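Side-chain contacts in uncharacterized conserved protein (Staphylococcus epidermidis, PDB 3FRM), which is of unknown function but carries a GNAT acetyltransferase domain and a second domain of the same clan, consistent with acyl transfer from a coenzyme A donor: residues D56-V59 with Q60-M63; V135-A138 with F139-F143. All coordinates share one frame; numbering follows the deposited sequence.

Contact 1 (D56-V59 with Q60-M63)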
# COMPACT_ATOMS: atom_id res chain seq x y z
N ASP A 56 6.97 -29.98 5.49
CA ASP A 56 6.25 -29.14 6.45
C ASP A 56 4.81 -28.95 5.97
O ASP A 56 3.86 -28.86 6.77
CB ASP A 56 6.93 -27.80 6.62
CG ASP A 56 8.36 -27.91 7.19
OD1 ASP A 56 8.73 -28.93 7.80
OD2 ASP A 56 9.13 -26.93 7.06
N ILE A 57 4.63 -28.94 4.66
CA ILE A 57 3.27 -28.96 4.10
C ILE A 57 2.49 -30.14 4.59
O ILE A 57 1.30 -30.01 4.89
CB ILE A 57 3.27 -28.97 2.58
CG1 ILE A 57 3.29 -27.53 2.11
CG2 ILE A 57 2.01 -29.63 2.01
CD1 ILE A 57 4.04 -27.35 0.83
N GLU A 58 3.16 -31.28 4.67
CA GLU A 58 2.46 -32.55 4.96
C GLU A 58 2.02 -32.61 6.42
O GLU A 58 0.88 -32.83 6.68
CB GLU A 58 3.31 -33.75 4.58
CG GLU A 58 3.46 -33.96 3.08
CD GLU A 58 2.10 -33.97 2.36
OE1 GLU A 58 1.19 -34.78 2.72
OE2 GLU A 58 1.93 -33.14 1.44
N VAL A 59 2.94 -32.37 7.33
CA VAL A 59 2.66 -32.07 8.73
C VAL A 59 1.51 -31.12 8.91
O VAL A 59 0.56 -31.49 9.57
CB VAL A 59 3.90 -31.51 9.53
CG1 VAL A 59 3.57 -31.50 11.02
CG2 VAL A 59 5.07 -32.38 9.31
N GLN A 60 1.57 -29.93 8.31
CA GLN A 60 0.52 -28.91 8.57
C GLN A 60 -0.80 -29.37 8.03
O GLN A 60 -1.81 -29.19 8.70
CB GLN A 60 0.82 -27.53 7.99
CG GLN A 60 -0.03 -26.45 8.65
CD GLN A 60 0.13 -25.08 8.03
OE1 GLN A 60 -0.65 -24.69 7.20
NE2 GLN A 60 1.16 -24.36 8.41
N LYS A 61 -0.78 -29.94 6.82
CA LYS A 61 -1.98 -30.49 6.17
C LYS A 61 -2.70 -31.47 7.11
O LYS A 61 -3.93 -31.44 7.27
CB LYS A 61 -1.61 -31.13 4.81
CG LYS A 61 -2.82 -31.66 3.99
CD LYS A 61 -2.46 -32.24 2.56
CE LYS A 61 -1.45 -31.29 1.82
NZ LYS A 61 -0.89 -31.85 0.49
N LYS A 62 -1.92 -32.33 7.77
CA LYS A 62 -2.50 -33.30 8.73
C LYS A 62 -3.04 -32.63 9.99
O LYS A 62 -4.17 -32.85 10.40
CB LYS A 62 -1.47 -34.36 9.07
CG LYS A 62 -1.51 -35.54 8.12
CD LYS A 62 -0.69 -36.72 8.63
CE LYS A 62 0.71 -36.81 7.94
NZ LYS A 62 0.67 -37.38 6.55
N MSE A 63 -2.25 -31.77 10.60
CA MSE A 63 -2.75 -31.08 11.77
C MSE A 63 -4.06 -30.40 11.48
O MSE A 63 -5.00 -30.51 12.24
CB MSE A 63 -1.75 -30.05 12.26
CG MSE A 63 -0.59 -30.74 12.85
SE MSE A 63 0.73 -29.66 13.79
CE MSE A 63 -0.29 -28.83 15.22
O HOH W 1 -0.18 -34.77 4.80
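Glu58 and Lys61 run side by side and point the same way, and their ends close a salt bridge between residues three apart, about one helical turn, with Lys61 NZ 3.2 Å from Glu58 OE2. The ammonium reaches this oxygen on its syn side, 21° out of the carboxylate plane. A bend at chi3 (-45°) in the lysine chain turns its end back along the helix, and on the way CE crosses over Ile57 CG2 at 3.8 Å. The other carboxylate oxygen, Glu58 OE1, accepts from a water at 2.5 Å. That water also donates to the backbone, 2.9 Å from Glu58 O, and accepts a longer bond from Lys62 NZ, so both glutamate oxygens are engaged and a carbonyl already used by the helix gains a second donor. Glu58 and Lys62 are on the exposed side of helix 50-66, the crossover helix of the beta-alpha-beta unit formed with strands 41-44 and 72-75, whereas Ile57 packs on Phe74 and Leu93. The main chain is regular here: the amides of Gln60, Lys61, Lys62 and Met63 bond to the carbonyls of Asp56, Ile57, Glu58 and Val59. Asp56 OD1 forms a salt bridge with Arg24 and OD2 a hydrogen bond with Tyr44 OH, while Gln60 OE1 accepts from Ser73 N. Beside them Val59 CG1 lies 4.4 Å from the selenium of Met63, a selenomethionine that packs onto Ile27 and Leu29.

Contact 2 (V135-A138 with F139-F143)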
# COMPACT_ATOMS: atom_id res chain seq x y z
N VAL A 135 -18.96 -1.04 13.25
CA VAL A 135 -17.95 -0.45 12.39
C VAL A 135 -17.19 -1.57 11.69
O VAL A 135 -16.90 -1.53 10.48
CB VAL A 135 -16.95 0.40 13.21
CG1 VAL A 135 -15.78 0.88 12.30
CG2 VAL A 135 -17.68 1.56 13.92
N TYR A 136 -16.87 -2.57 12.48
CA TYR A 136 -16.20 -3.74 12.00
C TYR A 136 -16.85 -4.30 10.72
O TYR A 136 -16.14 -4.60 9.75
CB TYR A 136 -16.14 -4.79 13.12
CG TYR A 136 -15.31 -5.93 12.69
CD1 TYR A 136 -13.91 -5.85 12.69
CD2 TYR A 136 -15.93 -7.08 12.22
CE1 TYR A 136 -13.14 -6.93 12.22
CE2 TYR A 136 -15.19 -8.14 11.78
CZ TYR A 136 -13.81 -8.08 11.77
OH TYR A 136 -13.14 -9.18 11.29
N ASP A 137 -18.18 -4.32 10.71
CA ASP A 137 -19.04 -4.79 9.61
C ASP A 137 -18.83 -4.15 8.27
O ASP A 137 -19.09 -4.76 7.25
CB ASP A 137 -20.52 -4.59 9.97
CG ASP A 137 -21.20 -5.87 10.26
OD1 ASP A 137 -22.39 -6.08 9.89
OD2 ASP A 137 -20.49 -6.73 10.83
N ALA A 138 -18.37 -2.91 8.31
CA ALA A 138 -18.04 -2.08 7.14
C ALA A 138 -16.73 -2.42 6.50
O ALA A 138 -16.53 -2.02 5.37
CB ALA A 138 -18.01 -0.64 7.54
N PHE A 139 -15.84 -3.11 7.20
CA PHE A 139 -14.49 -3.41 6.70
C PHE A 139 -14.43 -4.35 5.50
O PHE A 139 -15.28 -5.24 5.33
CB PHE A 139 -13.70 -4.13 7.79
CG PHE A 139 -13.15 -3.24 8.85
CD1 PHE A 139 -13.82 -2.08 9.24
CD2 PHE A 139 -11.95 -3.59 9.49
CE1 PHE A 139 -13.29 -1.24 10.24
CE2 PHE A 139 -11.40 -2.80 10.49
CZ PHE A 139 -12.07 -1.61 10.87
N ALA A 140 -13.39 -4.20 4.69
CA ALA A 140 -13.14 -5.14 3.59
C ALA A 140 -13.32 -6.58 4.08
O ALA A 140 -13.02 -6.90 5.24
CB ALA A 140 -11.71 -4.93 3.00
N ARG A 141 -13.83 -7.45 3.23
CA ARG A 141 -13.95 -8.84 3.62
C ARG A 141 -13.21 -9.74 2.63
O ARG A 141 -13.83 -10.31 1.72
CB ARG A 141 -15.40 -9.22 3.75
CG ARG A 141 -16.11 -8.45 4.82
CD ARG A 141 -17.56 -8.87 4.88
NE ARG A 141 -18.29 -8.00 5.77
CZ ARG A 141 -19.58 -8.13 6.09
NH1 ARG A 141 -20.35 -9.17 5.59
NH2 ARG A 141 -20.11 -7.21 6.91
N PRO A 142 -11.88 -9.87 2.81
CA PRO A 142 -11.18 -10.56 1.74
C PRO A 142 -11.52 -12.03 1.63
O PRO A 142 -11.22 -12.60 0.59
CB PRO A 142 -9.69 -10.36 2.08
CG PRO A 142 -9.66 -9.91 3.47
CD PRO A 142 -10.97 -9.26 3.79
N PHE A 143 -12.12 -12.64 2.68
CA PHE A 143 -12.41 -14.08 2.69
C PHE A 143 -13.90 -14.25 2.74
O PHE A 143 -14.41 -15.29 3.11
CB PHE A 143 -11.73 -14.82 3.87
CG PHE A 143 -10.25 -14.50 4.02
CD1 PHE A 143 -9.33 -14.88 3.05
CD2 PHE A 143 -9.78 -13.83 5.15
CE1 PHE A 143 -7.96 -14.57 3.18
CE2 PHE A 143 -8.43 -13.54 5.31
CZ PHE A 143 -7.52 -13.89 4.33
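Phe139 folds back over the last turn of helix 129-136, where a type I beta turn from Tyr136 to Phe139 leads the chain out of the helix and into the loop before helix 145-158. The turn is closed by Phe139 N, which donates to Tyr136 O at 3.0 Å; the amide approaches from above the carbonyl plane, 50° out of it, and so does not use a lone pair. The CB atom of Phe139 sits 3.2 Å from Tyr136 O, the same oxygen that receives the amide, and CG stays close to it. With chi1 at -80°, CG lies beside the backbone N and the ring is carried back toward the helix: CD1 comes 3.4 Å from Val135 O, and CE1 meets Val135 CG1 at 3.9 Å. On the other ortho carbon, CD2 approaches Tyr136 CD1, and the two ring planes are inclined by 35°. Tyr136 CA lies over one face of the phenylalanine ring. Val135, Tyr136 and Phe139 all touch Ile178 of strand 174-183, so these three residues join this part of helix 129-136 and the turn to that strand of the mixed sheet. Farther along, the extended side chain of Arg141 reaches back to the turn, while its NH1 pairs with Asp145 of the next helix. The carboxylate of Asp137 crosses the guanidinium obliquely in a long ion pair. The firmer bond is to the main chain: Arg141 NH2 donates to Asp137 O at 2.7 Å, in the carbonyl plane and on a lone pair.

Contact 1 precedes contact 2 along the chain, and the two do not touch: their centres are 30 Å apart and their nearest atoms about 13 Å. Contact 1 is in the DUF5613 range, while contact 2 packs against strand 174-183, which belongs to the GNAT range. A single mixed sheet connects them. Helix 50-66 packs on strands 41-44 and 72-75 toward one end of its strand order, whereas the turn after helix 129-136 rests on a strand toward the other, with strands 241-251 and 96-105 among those between. This is consistent with a chain built of two related acetyltransferase-like parts joined through the sheet, one contact in each.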